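Peroxiredoxin 6 (Arenicola marina, PDB 2V2G) probably reduces hydrogen peroxide and organic hydroperoxides to water and alcohols as a thiol-specific peroxidase of the Prx6 subfamily. Local coordinates at residues L66-H77 with Y96-A107; Q164-A172 with C183-E193. The protein carries 1 engineered substitution. All coordinates share one frame; numbering follows the deposited sequence.

Interaction 1 (L66-H77 with Y96-A107); sequences LIALSCDNVADH and YPIIADETRELA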
loop_
_atom_site.group_PDB
_atom_site.type_symbol
_atom_site.label_atom_id
_atom_site.label_comp_id
_atom_site.label_asym_id
_atom_site.label_seq_id
_atom_site.Cartn_x
_atom_site.Cartn_y
_atom_site.Cartn_z
ATOM N N LEU A 66 13.919 -10.254 -4.340
ATOM C CA LEU A 66 13.264 -10.177 -3.057
ATOM C C LEU A 66 14.181 -10.232 -1.829
ATOM O O LEU A 66 15.171 -10.971 -1.834
ATOM C CB LEU A 66 12.319 -11.385 -2.941
ATOM C CG LEU A 66 11.106 -11.459 -3.852
ATOM C CD1 LEU A 66 10.671 -12.961 -4.093
ATOM C CD2 LEU A 66 10.012 -10.588 -3.270
ATOM N N ILE A 67 13.801 -9.507 -0.785
ATOM C CA ILE A 67 14.527 -9.524 0.484
ATOM C C ILE A 67 13.620 -9.191 1.665
ATOM O O ILE A 67 12.887 -8.249 1.593
ATOM C CB ILE A 67 15.865 -8.675 0.476
ATOM C CG1 ILE A 67 16.661 -8.883 1.735
ATOM C CG2 ILE A 67 15.623 -7.201 0.255
ATOM C CD1 ILE A 67 18.222 -8.595 1.524
ATOM N N ALA A 68 13.643 -10.089 2.667
ATOM C CA ALA A 68 12.834 -9.943 3.887
ATOM C C ALA A 68 13.652 -9.324 5.026
ATOM O O ALA A 68 14.858 -9.237 4.947
ATOM C CB ALA A 68 12.241 -11.268 4.266
ATOM N N LEU A 69 12.961 -8.908 6.094
ATOM C CA LEU A 69 13.531 -8.171 7.221
ATOM C C LEU A 69 12.664 -8.274 8.435
ATOM O O LEU A 69 11.454 -8.069 8.365
ATOM C CB LEU A 69 13.700 -6.730 6.884
ATOM C CG LEU A 69 14.399 -5.891 7.946
ATOM C CD1 LEU A 69 15.217 -4.818 7.239
ATOM C CD2 LEU A 69 13.411 -5.323 9.014
ATOM N N SER A 70 13.265 -8.653 9.542
ATOM C CA SER A 70 12.703 -8.370 10.858
ATOM C C SER A 70 13.835 -8.015 11.849
ATOM O O SER A 70 15.035 -8.084 11.538
ATOM C CB SER A 70 11.884 -9.556 11.382
ATOM O OG SER A 70 12.710 -10.578 12.003
ATOM N N CYS A 71 13.459 -7.657 13.056
ATOM C CA CYS A 71 14.490 -7.290 14.061
ATOM C C CYS A 71 15.076 -8.517 14.781
ATOM O O CYS A 71 15.886 -8.389 15.668
ATOM C CB CYS A 71 14.038 -6.230 15.065
ATOM S SG CYS A 71 13.398 -4.703 14.279
ATOM N N ASP A 72 14.664 -9.710 14.381
ATOM C CA ASP A 72 15.224 -10.920 14.987
ATOM C C ASP A 72 16.644 -11.225 14.477
ATOM O O ASP A 72 17.098 -10.650 13.492
ATOM C CB ASP A 72 14.311 -12.104 14.678
ATOM C CG ASP A 72 12.943 -11.952 15.324
ATOM O OD1 ASP A 72 12.863 -12.090 16.576
ATOM O OD2 ASP A 72 11.975 -11.647 14.571
ATOM N N ASN A 73 17.317 -12.161 15.133
ATOM C CA ASN A 73 18.659 -12.533 14.758
ATOM C C ASN A 73 18.710 -13.571 13.628
ATOM O O ASN A 73 17.709 -14.226 13.301
ATOM C CB ASN A 73 19.515 -12.938 15.993
ATOM C CG ASN A 73 19.061 -14.240 16.653
ATOM O OD1 ASN A 73 18.591 -15.156 15.994
ATOM N ND2 ASN A 73 19.236 -14.328 17.951
ATOM N N VAL A 74 19.875 -13.723 13.030
ATOM C CA VAL A 74 20.035 -14.606 11.869
ATOM C C VAL A 74 19.759 -16.102 12.204
ATOM O O VAL A 74 19.164 -16.838 11.403
ATOM C CB VAL A 74 21.444 -14.432 11.228
ATOM C CG1 VAL A 74 21.683 -15.479 10.092
ATOM C CG2 VAL A 74 21.620 -13.012 10.727
ATOM N N ALA A 75 20.191 -16.553 13.384
ATOM C CA ALA A 75 19.935 -17.940 13.829
ATOM C C ALA A 75 18.440 -18.265 13.893
ATOM O O ALA A 75 17.985 -19.297 13.380
ATOM C CB ALA A 75 20.636 -18.180 15.177
ATOM N N ASP A 76 17.654 -17.343 14.449
ATOM C CA ASP A 76 16.198 -17.474 14.446
ATOM C C ASP A 76 15.589 -17.459 13.021
ATOM O O ASP A 76 14.670 -18.226 12.686
ATOM C CB ASP A 76 15.592 -16.339 15.273
ATOM C CG ASP A 76 15.600 -16.631 16.748
ATOM O OD1 ASP A 76 16.105 -17.683 17.139
ATOM O OD2 ASP A 76 15.134 -15.769 17.520
ATOM N N HIS A 77 16.114 -16.606 12.154
ATOM C CA HIS A 77 15.676 -16.608 10.762
ATOM C C HIS A 77 15.922 -17.953 10.112
ATOM O O HIS A 77 15.054 -18.480 9.430
ATOM C CB HIS A 77 16.410 -15.556 9.956
ATOM C CG HIS A 77 16.061 -14.149 10.317
ATOM N ND1 HIS A 77 16.852 -13.075 9.974
ATOM C CD2 HIS A 77 14.973 -13.634 10.936
ATOM C CE1 HIS A 77 16.249 -11.959 10.363
ATOM N NE2 HIS A 77 15.128 -12.272 10.977
ATOM N N TYR A 96 14.948 -16.329 -1.002
ATOM C CA TYR A 96 15.346 -14.935 -0.706
ATOM C C TYR A 96 16.043 -14.822 0.676
ATOM O O TYR A 96 15.768 -15.610 1.592
ATOM C CB TYR A 96 14.142 -13.952 -0.737
ATOM C CG TYR A 96 12.966 -14.406 0.104
ATOM C CD1 TYR A 96 12.961 -14.234 1.472
ATOM C CD2 TYR A 96 11.900 -15.089 -0.473
ATOM C CE1 TYR A 96 11.904 -14.724 2.268
ATOM C CE2 TYR A 96 10.819 -15.551 0.322
ATOM C CZ TYR A 96 10.850 -15.392 1.674
ATOM O OH TYR A 96 9.820 -15.852 2.459
ATOM N N PRO A 97 16.928 -13.806 0.827
ATOM C CA PRO A 97 17.553 -13.603 2.166
ATOM C C PRO A 97 16.601 -12.933 3.169
ATOM O O PRO A 97 15.609 -12.282 2.748
ATOM C CB PRO A 97 18.708 -12.637 1.876
ATOM C CG PRO A 97 18.740 -12.413 0.362
ATOM C CD PRO A 97 17.399 -12.814 -0.160
ATOM N N ILE A 98 16.920 -13.063 4.464
ATOM C CA ILE A 98 16.188 -12.329 5.527
ATOM C C ILE A 98 17.220 -11.530 6.315
ATOM O O ILE A 98 18.196 -12.107 6.818
ATOM C CB ILE A 98 15.435 -13.258 6.489
ATOM C CG1 ILE A 98 14.655 -14.353 5.729
ATOM C CG2 ILE A 98 14.454 -12.432 7.362
ATOM C CD1 ILE A 98 13.806 -15.315 6.651
ATOM N N ILE A 99 17.045 -10.225 6.379
ATOM C CA ILE A 99 17.910 -9.288 7.090
ATOM C C ILE A 99 17.597 -9.313 8.582
ATOM O O ILE A 99 16.390 -9.394 8.953
ATOM C CB ILE A 99 17.691 -7.885 6.559
ATOM C CG1 ILE A 99 18.159 -7.786 5.120
ATOM C CG2 ILE A 99 18.397 -6.810 7.501
ATOM C CD1 ILE A 99 17.630 -6.484 4.419
ATOM N N ALA A 100 18.635 -9.241 9.415
ATOM C CA ALA A 100 18.503 -9.186 10.887
ATOM C C ALA A 100 18.740 -7.769 11.374
ATOM O O ALA A 100 19.886 -7.401 11.496
ATOM C CB ALA A 100 19.506 -10.120 11.558
ATOM N N ASP A 101 17.694 -7.025 11.720
ATOM C CA ASP A 101 17.812 -5.605 12.133
ATOM C C ASP A 101 17.751 -5.468 13.669
ATOM O O ASP A 101 16.893 -4.763 14.273
ATOM C CB ASP A 101 16.691 -4.807 11.470
ATOM C CG ASP A 101 16.788 -3.315 11.745
ATOM O OD1 ASP A 101 17.944 -2.744 11.741
ATOM O OD2 ASP A 101 15.708 -2.698 11.940
ATOM N N GLU A 102 18.686 -6.126 14.343
ATOM C CA GLU A 102 18.587 -6.229 15.802
ATOM C C GLU A 102 18.754 -4.912 16.534
ATOM O O GLU A 102 18.282 -4.760 17.654
ATOM C CB GLU A 102 19.586 -7.261 16.312
ATOM C CG GLU A 102 19.439 -8.670 15.702
ATOM C CD GLU A 102 20.560 -9.563 16.168
ATOM O OE1 GLU A 102 20.644 -9.838 17.402
ATOM O OE2 GLU A 102 21.390 -9.943 15.313
ATOM N N THR A 103 19.483 -3.967 15.933
ATOM C CA THR A 103 19.673 -2.650 16.552
ATOM C C THR A 103 18.482 -1.692 16.253
ATOM O O THR A 103 18.453 -0.588 16.811
ATOM C CB THR A 103 20.910 -1.943 16.070
ATOM O OG1 THR A 103 20.818 -1.650 14.678
ATOM C CG2 THR A 103 22.178 -2.760 16.441
ATOM N N ARG A 104 17.523 -2.130 15.472
ATOM C CA ARG A 104 16.407 -1.278 15.005
ATOM C C ARG A 104 16.790 -0.061 14.155
ATOM O O ARG A 104 15.915 0.748 13.807
ATOM C CB ARG A 104 15.495 -0.837 16.167
ATOM C CG ARG A 104 14.586 -1.930 16.670
ATOM C CD ARG A 104 15.250 -3.089 17.342
ATOM N NE ARG A 104 14.229 -4.018 17.883
ATOM C CZ ARG A 104 14.465 -5.206 18.395
ATOM N NH1 ARG A 104 15.701 -5.674 18.510
ATOM N NH2 ARG A 104 13.428 -5.950 18.795
ATOM N N GLU A 105 18.050 -0.006 13.708
ATOM C CA GLU A 105 18.482 1.093 12.850
ATOM C C GLU A 105 17.590 1.263 11.622
ATOM O O GLU A 105 17.208 2.354 11.279
ATOM C CB GLU A 105 19.923 0.875 12.398
ATOM C CG GLU A 105 20.415 1.881 11.333
ATOM C CD GLU A 105 21.943 2.025 11.276
ATOM O OE1 GLU A 105 22.670 1.016 11.500
ATOM O OE2 GLU A 105 22.414 3.160 11.016
ATOM N N LEU A 106 17.290 0.173 10.923
ATOM C CA LEU A 106 16.504 0.243 9.701
ATOM C C LEU A 106 15.027 0.450 10.013
ATOM O O LEU A 106 14.336 1.172 9.304
ATOM C CB LEU A 106 16.705 -0.994 8.832
ATOM C CG LEU A 106 18.045 -1.046 8.098
ATOM C CD1 LEU A 106 18.100 -2.389 7.270
ATOM C CD2 LEU A 106 18.160 0.171 7.161
ATOM N N ALA A 107 14.565 -0.168 11.101
ATOM C CA ALA A 107 13.138 -0.005 11.483
ATOM C C ALA A 107 12.866 1.486 11.644
ATOM O O ALA A 107 11.848 1.996 11.170
ATOM C CB ALA A 107 12.851 -0.739 12.817
HETATM O O HOH W 1 16.461 -8.930 18.199
HETATM O O HOH W 2 22.137 -12.235 14.073
#
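Ile98 sets its CG2 methyl over the centre of the His77 ring, a CH-pi contact with CG2 3.5 Å from the ring centroid and 7° off its normal. The opposite ring face carries the backbone oxygen Asn73 O, offset toward the rim. At the edge, His77 NE2 donates in plane to Ser70 OG over 3.1 Å, while His77 CE1 comes within 2.9 Å of Ile99 O. With an alanine in place of this histidine, the Ile98 methyl is likely to lose the ring face it packs on, and Ser70 OG this donor. The second flat group is the Arg104 guanidinium. Cys71 CB sits over its centre, 3.5 Å from Arg104 CZ. At its edge, NH1 donates in plane to Glu102 O. Arg104 NE also hydrogen-bonds to Pro124 O. The chain of Arg104 bends at chi2 (67°), which folds the group back over Cys71.

The segments belong to a beta-alpha-beta unit of the thioredoxin fold: strand 64-70, helix 74-88, strand 98-100. The two strands pair in parallel. Ala68 N donates to Pro97 O and Ile99 N to Ala68 O; further along, Ser70 N donates to Ile99 O and Asp101 N to Ser70 O. On one sheet face Leu69 CD1 packs 3.8 Å from Ile99 CG2 and also meets Leu106 CD1. Ile67 and Ile99 cross at about a right angle, CD1 to CD1 3.6 Å. On the other face Ala68 CB lies against Ile98 CG2 and Tyr96 CE1, and helix 43-54 covers Tyr96 and Ile98. Past the strands, Val74 CG2 touches Ala100 CB at 3.7 Å. A water accepts from Val74 N and donates to Glu102 OE2.

Interaction 2 (Q164-A172 with C183-E193); sequences QLTAQKKVA and CMVVPGVSAEE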
loop_
_atom_site.group_PDB
_atom_site.type_symbol
_atom_site.label_atom_id
_atom_site.label_comp_id
_atom_site.label_asym_id
_atom_site.label_seq_id
_atom_site.Cartn_x
_atom_site.Cartn_y
_atom_site.Cartn_z
ATOM N N GLN A 164 6.763 -1.193 -14.095
ATOM C CA GLN A 164 7.745 -1.567 -15.129
ATOM C C GLN A 164 7.250 -1.067 -16.489
ATOM O O GLN A 164 8.054 -0.578 -17.301
ATOM C CB GLN A 164 7.997 -3.051 -15.117
ATOM C CG GLN A 164 8.705 -3.501 -13.867
ATOM C CD GLN A 164 9.076 -4.953 -13.895
ATOM O OE1 GLN A 164 8.384 -5.788 -14.484
ATOM N NE2 GLN A 164 10.175 -5.292 -13.250
ATOM N N LEU A 165 5.942 -1.137 -16.702
ATOM C CA LEU A 165 5.363 -0.607 -17.980
ATOM C C LEU A 165 5.493 0.916 -18.105
ATOM O O LEU A 165 5.940 1.460 -19.125
ATOM C CB LEU A 165 3.884 -1.003 -18.036
ATOM C CG LEU A 165 3.073 -0.388 -19.169
ATOM C CD1 LEU A 165 3.592 -0.898 -20.562
ATOM C CD2 LEU A 165 1.555 -0.603 -18.956
ATOM N N THR A 166 5.106 1.639 -17.032
ATOM C CA THR A 166 5.069 3.076 -17.100
ATOM C C THR A 166 6.448 3.700 -17.018
ATOM O O THR A 166 6.588 4.897 -17.263
ATOM C CB THR A 166 4.136 3.614 -15.963
ATOM O OG1 THR A 166 4.714 3.218 -14.681
ATOM C CG2 THR A 166 2.685 3.084 -16.139
ATOM N N ALA A 167 7.473 2.936 -16.591
ATOM C CA ALA A 167 8.884 3.345 -16.732
ATOM C C ALA A 167 9.310 3.459 -18.178
ATOM O O ALA A 167 10.213 4.227 -18.479
ATOM C CB ALA A 167 9.787 2.351 -16.030
ATOM N N GLN A 168 8.726 2.628 -19.030
ATOM C CA GLN A 168 9.140 2.497 -20.431
ATOM C C GLN A 168 8.264 3.259 -21.434
ATOM O O GLN A 168 8.761 3.659 -22.505
ATOM C CB GLN A 168 9.083 1.029 -20.822
ATOM C CG GLN A 168 10.008 0.095 -20.123
ATOM C CD GLN A 168 9.750 -1.344 -20.615
ATOM O OE1 GLN A 168 10.188 -1.711 -21.716
ATOM N NE2 GLN A 168 8.979 -2.116 -19.852
ATOM N N LYS A 169 6.981 3.395 -21.131
ATOM C CA LYS A 169 5.986 3.941 -22.070
ATOM C C LYS A 169 5.224 5.134 -21.473
ATOM O O LYS A 169 5.025 5.207 -20.267
ATOM C CB LYS A 169 5.031 2.811 -22.497
ATOM C CG LYS A 169 5.749 1.544 -23.052
ATOM C CD LYS A 169 6.295 1.816 -24.395
ATOM C CE LYS A 169 7.058 0.602 -24.924
ATOM N NZ LYS A 169 7.585 0.846 -26.256
ATOM N N LYS A 170 4.741 6.038 -22.334
ATOM C CA LYS A 170 4.067 7.305 -21.920
ATOM C C LYS A 170 2.592 7.082 -21.593
ATOM O O LYS A 170 1.677 7.753 -22.073
ATOM C CB LYS A 170 4.246 8.365 -23.000
ATOM C CG LYS A 170 5.720 8.671 -23.247
ATOM C CD LYS A 170 5.867 9.740 -24.259
ATOM C CE LYS A 170 7.329 10.199 -24.317
ATOM N NZ LYS A 170 7.590 11.156 -25.414
ATOM N N VAL A 171 2.422 6.135 -20.697
ATOM C CA VAL A 171 1.086 5.755 -20.247
ATOM C C VAL A 171 1.066 5.723 -18.718
ATOM O O VAL A 171 2.090 5.677 -18.096
ATOM C CB VAL A 171 0.570 4.391 -20.799
ATOM C CG1 VAL A 171 0.491 4.454 -22.345
ATOM C CG2 VAL A 171 1.481 3.173 -20.306
ATOM N N ALA A 172 -0.139 5.674 -18.170
ATOM C CA ALA A 172 -0.341 5.452 -16.717
ATOM C C ALA A 172 -1.482 4.464 -16.609
ATOM O O ALA A 172 -2.365 4.427 -17.438
ATOM C CB ALA A 172 -0.652 6.761 -15.977
ATOM N N CYS A 183 -4.668 1.278 -21.025
ATOM C CA CYS A 183 -3.994 2.242 -20.197
ATOM C C CYS A 183 -4.467 3.658 -20.554
ATOM O O CYS A 183 -5.179 3.843 -21.576
ATOM C CB CYS A 183 -2.476 2.116 -20.429
ATOM S SG CYS A 183 -1.841 0.524 -19.944
ATOM N N MET A 184 -4.044 4.639 -19.763
ATOM C CA MET A 184 -4.276 6.011 -20.093
ATOM C C MET A 184 -3.053 6.643 -20.671
ATOM O O MET A 184 -1.948 6.415 -20.203
ATOM C CB MET A 184 -4.725 6.805 -18.849
ATOM C CG MET A 184 -5.722 6.133 -17.991
ATOM S SD MET A 184 -7.217 5.571 -18.801
ATOM C CE MET A 184 -7.741 7.034 -19.519
ATOM N N VAL A 185 -3.245 7.465 -21.699
ATOM C CA VAL A 185 -2.151 8.269 -22.273
ATOM C C VAL A 185 -1.909 9.431 -21.283
ATOM O O VAL A 185 -2.850 10.081 -20.857
ATOM C CB VAL A 185 -2.505 8.821 -23.633
ATOM C CG1 VAL A 185 -1.363 9.687 -24.172
ATOM C CG2 VAL A 185 -2.741 7.653 -24.611
ATOM N N VAL A 186 -0.658 9.655 -20.929
ATOM C CA VAL A 186 -0.325 10.671 -19.921
ATOM C C VAL A 186 -0.609 12.058 -20.503
ATOM O O VAL A 186 -0.468 12.275 -21.713
ATOM C CB VAL A 186 1.123 10.498 -19.393
ATOM C CG1 VAL A 186 1.288 9.127 -18.702
ATOM C CG2 VAL A 186 2.137 10.751 -20.556
ATOM N N PRO A 187 -0.995 13.042 -19.647
ATOM C CA PRO A 187 -1.305 14.397 -20.147
ATOM C C PRO A 187 -0.206 15.055 -21.012
ATOM O O PRO A 187 -0.530 15.810 -21.961
ATOM C CB PRO A 187 -1.483 15.191 -18.847
ATOM C CG PRO A 187 -1.915 14.188 -17.867
ATOM C CD PRO A 187 -1.205 12.948 -18.183
ATOM N N GLY A 188 1.065 14.766 -20.708
ATOM C CA GLY A 188 2.185 15.384 -21.403
ATOM C C GLY A 188 2.353 15.080 -22.895
ATOM O O GLY A 188 3.120 15.761 -23.603
ATOM N N VAL A 189 1.660 14.049 -23.378
ATOM C CA VAL A 189 1.733 13.643 -24.782
ATOM C C VAL A 189 0.765 14.491 -25.609
ATOM O O VAL A 189 -0.450 14.442 -25.440
ATOM C CB VAL A 189 1.409 12.123 -24.933
ATOM C CG1 VAL A 189 1.450 11.666 -26.416
ATOM C CG2 VAL A 189 2.369 11.302 -24.077
ATOM N N SER A 190 1.306 15.239 -26.557
ATOM C CA SER A 190 0.473 16.089 -27.410
ATOM C C SER A 190 -0.368 15.243 -28.365
ATOM O O SER A 190 -0.074 14.078 -28.615
ATOM C CB SER A 190 1.366 17.023 -28.234
ATOM O OG SER A 190 2.173 16.262 -29.129
ATOM N N ALA A 191 -1.403 15.841 -28.936
ATOM C CA ALA A 191 -2.193 15.141 -29.959
ATOM C C ALA A 191 -1.324 14.757 -31.152
ATOM O O ALA A 191 -1.394 13.627 -31.647
ATOM C CB ALA A 191 -3.359 15.969 -30.391
ATOM N N GLU A 192 -0.470 15.683 -31.577
ATOM C CA GLU A 192 0.411 15.409 -32.697
ATOM C C GLU A 192 1.320 14.229 -32.376
ATOM O O GLU A 192 1.477 13.349 -33.203
ATOM C CB GLU A 192 1.226 16.637 -33.095
ATOM C CG GLU A 192 2.037 16.430 -34.374
ATOM C CD GLU A 192 1.179 16.248 -35.643
ATOM O OE1 GLU A 192 -0.063 16.458 -35.597
ATOM O OE2 GLU A 192 1.756 15.891 -36.693
ATOM N N GLU A 193 1.891 14.172 -31.176
ATOM C CA GLU A 193 2.755 13.044 -30.855
ATOM C C GLU A 193 1.943 11.742 -30.798
ATOM O O GLU A 193 2.373 10.703 -31.305
ATOM C CB GLU A 193 3.511 13.250 -29.555
ATOM C CG GLU A 193 4.317 12.004 -29.190
ATOM C CD GLU A 193 5.153 12.145 -27.930
ATOM O OE1 GLU A 193 4.767 12.932 -27.031
ATOM O OE2 GLU A 193 6.189 11.426 -27.827
HETATM O O HOH W 3 5.879 13.304 -24.586
#
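Ala172 and Met184 form the hydrogen-bonded pair of a short antiparallel hairpin, strands 171-172 and 183-185, in the C-terminal domain of this Prx6-subfamily peroxiredoxin. The bonds run both ways: Ala172 N to Met184 O at 2.8 Å and Met184 N to Ala172 O at 2.9 Å. Val171 and Val185 make the neighbouring non-hydrogen-bonded pair. Val186 N adds a longer bond to Lys170 O and meets it from above the carbonyl plane. Lys170 is the centre of an inverse gamma turn leading into the strand.

Apolar contacts flank the ladder. Leu165 CD2 touches Cys183 SG at 3.7 Å, joining helix 153-168 to the hairpin. Val171 CB packs on Cys183 CB. Val186 CG1 lies 4.1 Å from Ala172 CB. Ala172 packs on Val44, and Met184 on Pro43, of the second subunit.

One salt bridge adds a charged contact. Lys170 runs extended beyond CG, and its CB rests on Val189 CG2 at 3.6 Å. The Lys170 and Glu193 side chains cross at about a right angle. Lys170 NZ forms a salt bridge to the syn lone pair of Glu193 OE2 at 2.8 Å, and a water links NZ to Glu193 OE1.

In the fold
Interaction 1 closes before interaction 2 opens along the chain. Their centres are 39 Å apart, on opposite sides of the chain's centre, and their nearest atoms are about 11 Å apart. They share no sheet. Interaction 1 lies in the seven-stranded mixed sheet of the thioredoxin-fold domain, where the side chain of Ser70 is about 7 Å from that of Ser45, the changed residue at the predicted peroxidatic position. Interaction 2 starts the four-stranded antiparallel sheet of the C-terminal domain, after helix 153-168. Its hairpin packs against the second subunit at Val44 and Pro43, residues of the benzoic-acid pocket. The C-terminal domain thus probably borders the partner's active-site region in the dimer.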